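Local coordinates for CRISPR-associated protein, Cse1 family (Acidimicrobium ferrooxidans, PDB 4H3T) that probably serves as the large subunit of a type I-E Cascade complex, helping it to recognise foreign DNA in CRISPR defence, at residues 130-135 / 153-158; 102-107 / 265-270. The protein carries 1 engineered substitution. One frame throughout, in Å; residues are numbered along the deposited sequence.

Contact 1 (130-135 / 153-158); sequences SLVAYA and LALSPA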
loop_
_atom_site.group_PDB
_atom_site.type_symbol
_atom_site.label_atom_id
_atom_site.label_comp_id
_atom_site.label_asym_id
_atom_site.label_seq_id
_atom_site.Cartn_x
_atom_site.Cartn_y
_atom_site.Cartn_z
ATOM N N SER A 130 -5.905 -13.249 18.368
ATOM C CA SER A 130 -4.882 -13.677 17.371
ATOM C C SER A 130 -5.259 -13.256 15.903
ATOM O O SER A 130 -4.393 -13.231 15.018
ATOM C CB SER A 130 -4.687 -15.190 17.445
ATOM O OG SER A 130 -5.855 -15.831 16.967
ATOM N N LEU A 131 -6.552 -12.973 15.623
ATOM C CA LEU A 131 -6.984 -12.522 14.282
ATOM C C LEU A 131 -6.710 -11.022 14.102
ATOM O O LEU A 131 -6.662 -10.518 12.997
ATOM C CB LEU A 131 -8.511 -12.821 14.191
ATOM C CG LEU A 131 -9.229 -12.906 12.912
ATOM C CD1 LEU A 131 -8.590 -13.833 11.901
ATOM C CD2 LEU A 131 -10.654 -13.282 13.192
ATOM N N VAL A 132 -6.461 -10.305 15.187
ATOM C CA VAL A 132 -6.217 -8.855 15.107
ATOM C C VAL A 132 -4.766 -8.595 14.783
ATOM O O VAL A 132 -3.922 -9.150 15.452
ATOM C CB VAL A 132 -6.601 -8.180 16.432
ATOM C CG1 VAL A 132 -6.217 -6.690 16.453
ATOM C CG2 VAL A 132 -8.102 -8.395 16.746
ATOM N N ALA A 133 -4.461 -7.711 13.803
ATOM C CA ALA A 133 -3.093 -7.279 13.544
ATOM C C ALA A 133 -2.827 -6.067 14.433
ATOM O O ALA A 133 -3.688 -5.149 14.507
ATOM C CB ALA A 133 -2.919 -6.868 12.092
ATOM N N TYR A 134 -1.636 -5.991 14.977
ATOM C CA TYR A 134 -1.168 -4.833 15.758
ATOM C C TYR A 134 0.031 -4.147 15.019
ATOM O O TYR A 134 0.673 -4.721 14.119
ATOM C CB TYR A 134 -0.812 -5.271 17.195
ATOM C CG TYR A 134 -2.060 -5.603 18.006
ATOM C CD1 TYR A 134 -2.846 -4.594 18.557
ATOM C CD2 TYR A 134 -2.466 -6.922 18.195
ATOM C CE1 TYR A 134 -4.014 -4.886 19.262
ATOM C CE2 TYR A 134 -3.584 -7.231 18.972
ATOM C CZ TYR A 134 -4.375 -6.207 19.482
ATOM O OH TYR A 134 -5.522 -6.496 20.202
ATOM N N ALA A 135 0.235 -2.875 15.350
ATOM C CA ALA A 135 1.276 -2.016 14.755
ATOM C C ALA A 135 2.660 -2.683 14.754
ATOM O O ALA A 135 3.031 -3.266 15.772
ATOM C CB ALA A 135 1.374 -0.696 15.533
ATOM N N LEU A 153 -10.299 -10.221 25.078
ATOM C CA LEU A 153 -11.361 -9.427 24.436
ATOM C C LEU A 153 -11.967 -10.155 23.295
ATOM O O LEU A 153 -11.360 -10.233 22.239
ATOM C CB LEU A 153 -10.932 -8.047 23.903
ATOM C CG LEU A 153 -10.863 -6.791 24.782
ATOM C CD1 LEU A 153 -10.920 -5.573 23.884
ATOM C CD2 LEU A 153 -11.948 -6.714 25.834
ATOM N N ALA A 154 -13.225 -10.552 23.423
ATOM C CA ALA A 154 -13.893 -11.188 22.309
ATOM C C ALA A 154 -14.178 -10.121 21.198
ATOM O O ALA A 154 -14.270 -8.931 21.486
ATOM C CB ALA A 154 -15.139 -11.846 22.807
ATOM N N LEU A 155 -14.243 -10.542 19.943
ATOM C CA LEU A 155 -14.550 -9.630 18.841
ATOM C C LEU A 155 -16.042 -9.571 18.600
ATOM O O LEU A 155 -16.752 -10.555 18.759
ATOM C CB LEU A 155 -13.822 -10.095 17.559
ATOM C CG LEU A 155 -12.260 -10.147 17.612
ATOM C CD1 LEU A 155 -11.669 -10.608 16.287
ATOM C CD2 LEU A 155 -11.662 -8.797 17.959
ATOM N N SER A 156 -16.523 -8.428 18.118
ATOM C CA SER A 156 -17.871 -8.383 17.588
ATOM C C SER A 156 -17.874 -9.106 16.229
ATOM O O SER A 156 -16.812 -9.250 15.573
ATOM C CB SER A 156 -18.318 -6.920 17.373
ATOM O OG SER A 156 -17.512 -6.375 16.343
ATOM N N PRO A 157 -19.048 -9.526 15.726
ATOM C CA PRO A 157 -19.095 -10.096 14.344
ATOM C C PRO A 157 -18.479 -9.157 13.270
ATOM O O PRO A 157 -17.703 -9.614 12.448
ATOM C CB PRO A 157 -20.596 -10.367 14.130
ATOM C CG PRO A 157 -21.129 -10.596 15.528
ATOM C CD PRO A 157 -20.379 -9.545 16.361
ATOM N N ALA A 158 -18.765 -7.852 13.302
ATOM C CA ALA A 158 -18.208 -6.886 12.330
ATOM C C ALA A 158 -16.669 -6.830 12.410
ATOM O O ALA A 158 -16.028 -6.814 11.358
ATOM C CB ALA A 158 -18.785 -5.496 12.580
#
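Leu155 reaches across to Leu131 and Val132 with its two methyl branches, one for each neighbour. CD2 goes to Val132, meeting CG2 of that residue at 3.8 Å, and CD1 goes to Leu131, whose CD2 stands at a looser 4.2 Å. The valine and Leu155 approach at a slant, so one methyl meets one methyl and neither side chain lies along the other. The backbones stay well apart, with Val132 CA and Leu155 CA 9.2 Å from each other, and apolar side chains alone bridge the interval. Leu155 manages this because CG is anti to its own carbonyl carbon (chi1 -61°) and CD1 then continues the extended chain (chi2 180°), leaving CD2 as the second prong.

Val132 works in two directions. With CG1 anti to the backbone N (chi1 174°), CG2 falls beside that nitrogen and faces Leu155, while CG1 turns back to its own segment and sits 3.5 Å above the plane of the Tyr134 ring, toward the rim. Tyr134 is in turn tied by its hydroxyl to Asn129. The buried patch is small, 107 Å² over both sides, and Leu155 supplies about half of it.

This is plain packing between two ends of an irregular connection, part of which, residues 138-150, is not modelled. Just beyond Leu155, Ser156 is the N-cap of helix 157-170: its side chain caps a backbone N of the first turn, and its own N bonds to Glu159 OE1, an exchange consistent with a capping box. Trp163 of that helix packs against Leu131 and Val132, Arg167 holds Ser130 O, Leu155 is backbone-bonded to Val278 of strand 275-289, and Leu131 also rests on Ile283 of the same strand.

Contact 2 (102-107 / 265-270); sequences FDLFSK and IRLFPE
An Asx turn within a type I beta turn, Asp103 to Ser106, presents Leu104 and Phe105 to Leu267 and Pro269 of strand 263-272, a member of the mixed sheet that also contains strand 275-289. Pro269 lies over one face of the Phe105 ring in a CH-pi contact: its CB is 3.8 Å from the centroid of the Phe105 ring and 20° off the normal. The proline ring is shifted toward the rim, so Pro269 CG comes 3.5 Å from Phe105 CD1. Leu104 CB covers the opposite face over its centre, leaving the phenyl sandwiched between its own neighbour and the strand. Phe105 CG stands anti to its carbonyl carbon (chi1 -50°), and the phenylalanine and proline side chains run past each other in opposite directions. Leu267 CD1 approaches the ring obliquely, 4.3 Å from Phe105 CE1, and reaches 3.8 Å from Leu104 CG where the two leucines cross at about a right angle. Were Phe105 replaced by an alanine, the ring between Leu104 CB and Pro269 CB would be gone, which would probably leave a gap there and Pro269 without its CH-pi partner.

Gln113 links both sides, its NE2 to Leu104 O and its OE1 to Leu267 N. Asp103 fixes the turn: its carboxylate also binds His9 ND1 and Phe10 N. The bond from Ser106 N to Asp103 O is weak, 3.3 Å, whereas Phe105 N donates to Asp103 OD1 at 3.1 Å, from above the carboxylate plane, 61° out of it.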
loop_
_atom_site.group_PDB
_atom_site.type_symbol
_atom_site.label_atom_id
_atom_site.label_comp_id
_atom_site.label_asym_id
_atom_site.label_seq_id
_atom_site.Cartn_x
_atom_site.Cartn_y
_atom_site.Cartn_z
ATOM N N PHE A 102 -22.837 -15.159 2.089
ATOM C CA PHE A 102 -22.347 -14.011 2.842
ATOM C C PHE A 102 -22.660 -14.069 4.331
ATOM O O PHE A 102 -22.472 -13.072 5.010
ATOM C CB PHE A 102 -22.908 -12.718 2.255
ATOM C CG PHE A 102 -22.161 -12.351 1.003
ATOM C CD1 PHE A 102 -20.952 -11.680 1.070
ATOM C CD2 PHE A 102 -22.667 -12.684 -0.247
ATOM C CE1 PHE A 102 -20.237 -11.393 -0.082
ATOM C CE2 PHE A 102 -21.944 -12.421 -1.401
ATOM C CZ PHE A 102 -20.745 -11.747 -1.314
ATOM N N ASP A 103 -23.049 -15.219 4.850
ATOM C CA ASP A 103 -23.314 -15.360 6.287
ATOM C C ASP A 103 -21.984 -15.766 6.973
ATOM O O ASP A 103 -21.417 -16.845 6.748
ATOM C CB ASP A 103 -24.505 -16.328 6.534
ATOM C CG ASP A 103 -24.910 -16.589 8.000
ATOM O OD1 ASP A 103 -24.390 -15.901 8.907
ATOM O OD2 ASP A 103 -25.709 -17.502 8.232
ATOM N N LEU A 104 -21.510 -14.886 7.864
ATOM C CA LEU A 104 -20.294 -15.136 8.632
ATOM C C LEU A 104 -20.382 -16.401 9.520
ATOM O O LEU A 104 -19.358 -17.016 9.799
ATOM C CB LEU A 104 -20.008 -13.915 9.541
ATOM C CG LEU A 104 -18.584 -13.764 10.064
ATOM C CD1 LEU A 104 -17.599 -13.489 8.938
ATOM C CD2 LEU A 104 -18.521 -12.658 11.122
ATOM N N PHE A 105 -21.586 -16.757 9.993
ATOM C CA PHE A 105 -21.781 -17.911 10.865
ATOM C C PHE A 105 -22.642 -18.997 10.235
ATOM O O PHE A 105 -23.196 -19.812 10.956
ATOM C CB PHE A 105 -22.367 -17.461 12.213
ATOM C CG PHE A 105 -21.611 -16.307 12.845
ATOM C CD1 PHE A 105 -20.229 -16.348 12.980
ATOM C CD2 PHE A 105 -22.281 -15.170 13.270
ATOM C CE1 PHE A 105 -19.534 -15.292 13.593
ATOM C CE2 PHE A 105 -21.606 -14.151 13.944
ATOM C CZ PHE A 105 -20.236 -14.208 14.089
ATOM N N SER A 106 -22.672 -19.090 8.894
ATOM C CA SER A 106 -23.396 -20.172 8.222
ATOM C C SER A 106 -22.807 -21.511 8.672
ATOM O O SER A 106 -21.592 -21.621 8.813
ATOM C CB SER A 106 -23.291 -20.051 6.706
ATOM O OG SER A 106 -23.756 -21.232 6.066
ATOM N N LYS A 107 -23.642 -22.497 8.928
ATOM C CA LYS A 107 -23.123 -23.817 9.328
ATOM C C LYS A 107 -22.551 -24.593 8.116
ATOM O O LYS A 107 -21.704 -25.439 8.290
ATOM C CB LYS A 107 -24.210 -24.636 10.064
ATOM C CG LYS A 107 -24.244 -24.298 11.579
ATOM C CD LYS A 107 -24.903 -25.361 12.455
ATOM C CE LYS A 107 -26.400 -25.223 12.592
ATOM N NZ LYS A 107 -26.959 -26.300 13.459
ATOM N N ILE A 265 -9.487 -20.675 7.793
ATOM C CA ILE A 265 -9.896 -20.055 9.055
ATOM C C ILE A 265 -11.286 -20.483 9.453
ATOM O O ILE A 265 -12.165 -20.634 8.621
ATOM C CB ILE A 265 -9.813 -18.500 8.923
ATOM C CG1 ILE A 265 -8.369 -18.037 8.505
ATOM C CG2 ILE A 265 -10.270 -17.821 10.199
ATOM C CD1 ILE A 265 -8.214 -16.556 8.317
ATOM N N ARG A 266 -11.489 -20.610 10.740
ATOM C CA ARG A 266 -12.808 -20.866 11.296
ATOM C C ARG A 266 -12.989 -20.010 12.521
ATOM O O ARG A 266 -12.126 -20.059 13.437
ATOM C CB ARG A 266 -12.993 -22.358 11.640
ATOM C CG ARG A 266 -14.358 -22.672 12.260
ATOM C CD ARG A 266 -14.532 -24.164 12.399
ATOM N NE ARG A 266 -15.787 -24.461 13.078
ATOM C CZ ARG A 266 -16.164 -25.663 13.500
ATOM N NH1 ARG A 266 -15.357 -26.706 13.360
ATOM N NH2 ARG A 266 -17.342 -25.824 14.101
ATOM N N LEU A 267 -14.083 -19.209 12.533
ATOM C CA LEU A 267 -14.484 -18.402 13.720
ATOM C C LEU A 267 -15.368 -19.275 14.591
ATOM O O LEU A 267 -16.121 -20.086 14.066
ATOM C CB LEU A 267 -15.267 -17.152 13.339
ATOM C CG LEU A 267 -14.630 -16.198 12.356
ATOM C CD1 LEU A 267 -15.601 -15.080 11.970
ATOM C CD2 LEU A 267 -13.336 -15.590 12.863
ATOM N N PHE A 268 -15.260 -19.170 15.892
ATOM C CA PHE A 268 -16.127 -19.931 16.816
ATOM C C PHE A 268 -17.037 -18.931 17.553
ATOM O O PHE A 268 -16.658 -18.466 18.611
ATOM C CB PHE A 268 -15.287 -20.719 17.794
ATOM C CG PHE A 268 -14.519 -21.829 17.108
ATOM C CD1 PHE A 268 -15.116 -23.077 16.877
ATOM C CD2 PHE A 268 -13.241 -21.606 16.609
ATOM C CE1 PHE A 268 -14.386 -24.124 16.298
ATOM C CE2 PHE A 268 -12.534 -22.630 15.971
ATOM C CZ PHE A 268 -13.126 -23.873 15.784
ATOM N N PRO A 269 -18.199 -18.566 16.997
ATOM C CA PRO A 269 -19.051 -17.560 17.683
ATOM C C PRO A 269 -19.751 -18.132 18.935
ATOM O O PRO A 269 -19.941 -19.333 19.051
ATOM C CB PRO A 269 -20.082 -17.190 16.617
ATOM C CG PRO A 269 -20.244 -18.499 15.804
ATOM C CD PRO A 269 -18.795 -18.981 15.705
ATOM N N GLU A 270 -20.127 -17.249 19.854
ATOM C CA GLU A 270 -20.827 -17.623 21.084
ATOM C C GLU A 270 -21.847 -16.588 21.394
ATOM O O GLU A 270 -21.568 -15.381 21.252
ATOM C CB GLU A 270 -19.840 -17.778 22.249
ATOM C CG GLU A 270 -20.450 -18.068 23.601
ATOM C CD GLU A 270 -19.534 -17.981 24.811
ATOM O OE1 GLU A 270 -18.418 -17.449 24.662
ATOM O OE2 GLU A 270 -19.947 -18.407 25.916
#

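Overall arrangement
Both contacts are buried and apolar, and they adjoin: their centres are about 14 Å apart, with contact 1 nearer the middle of the chain (its centre about 21 Å from the centre of the chain, against about 29 Å for contact 2). Contact 1 lies nested along the chain inside the loop that contact 2 closes. It joins two irregular pieces by aliphatic methyls alone, whereas contact 2 sets a carboxylate-braced turn on a strand and adds an aromatic face. Leu131 CD2 meets Leu267 CD2 at 3.6 Å, and Pro157 CB touches Phe105 CZ at 3.9 Å. Helix 157-170 and strand 275-289 pack against both, so the two form adjoining patches of the local packing between that helix and the sheet.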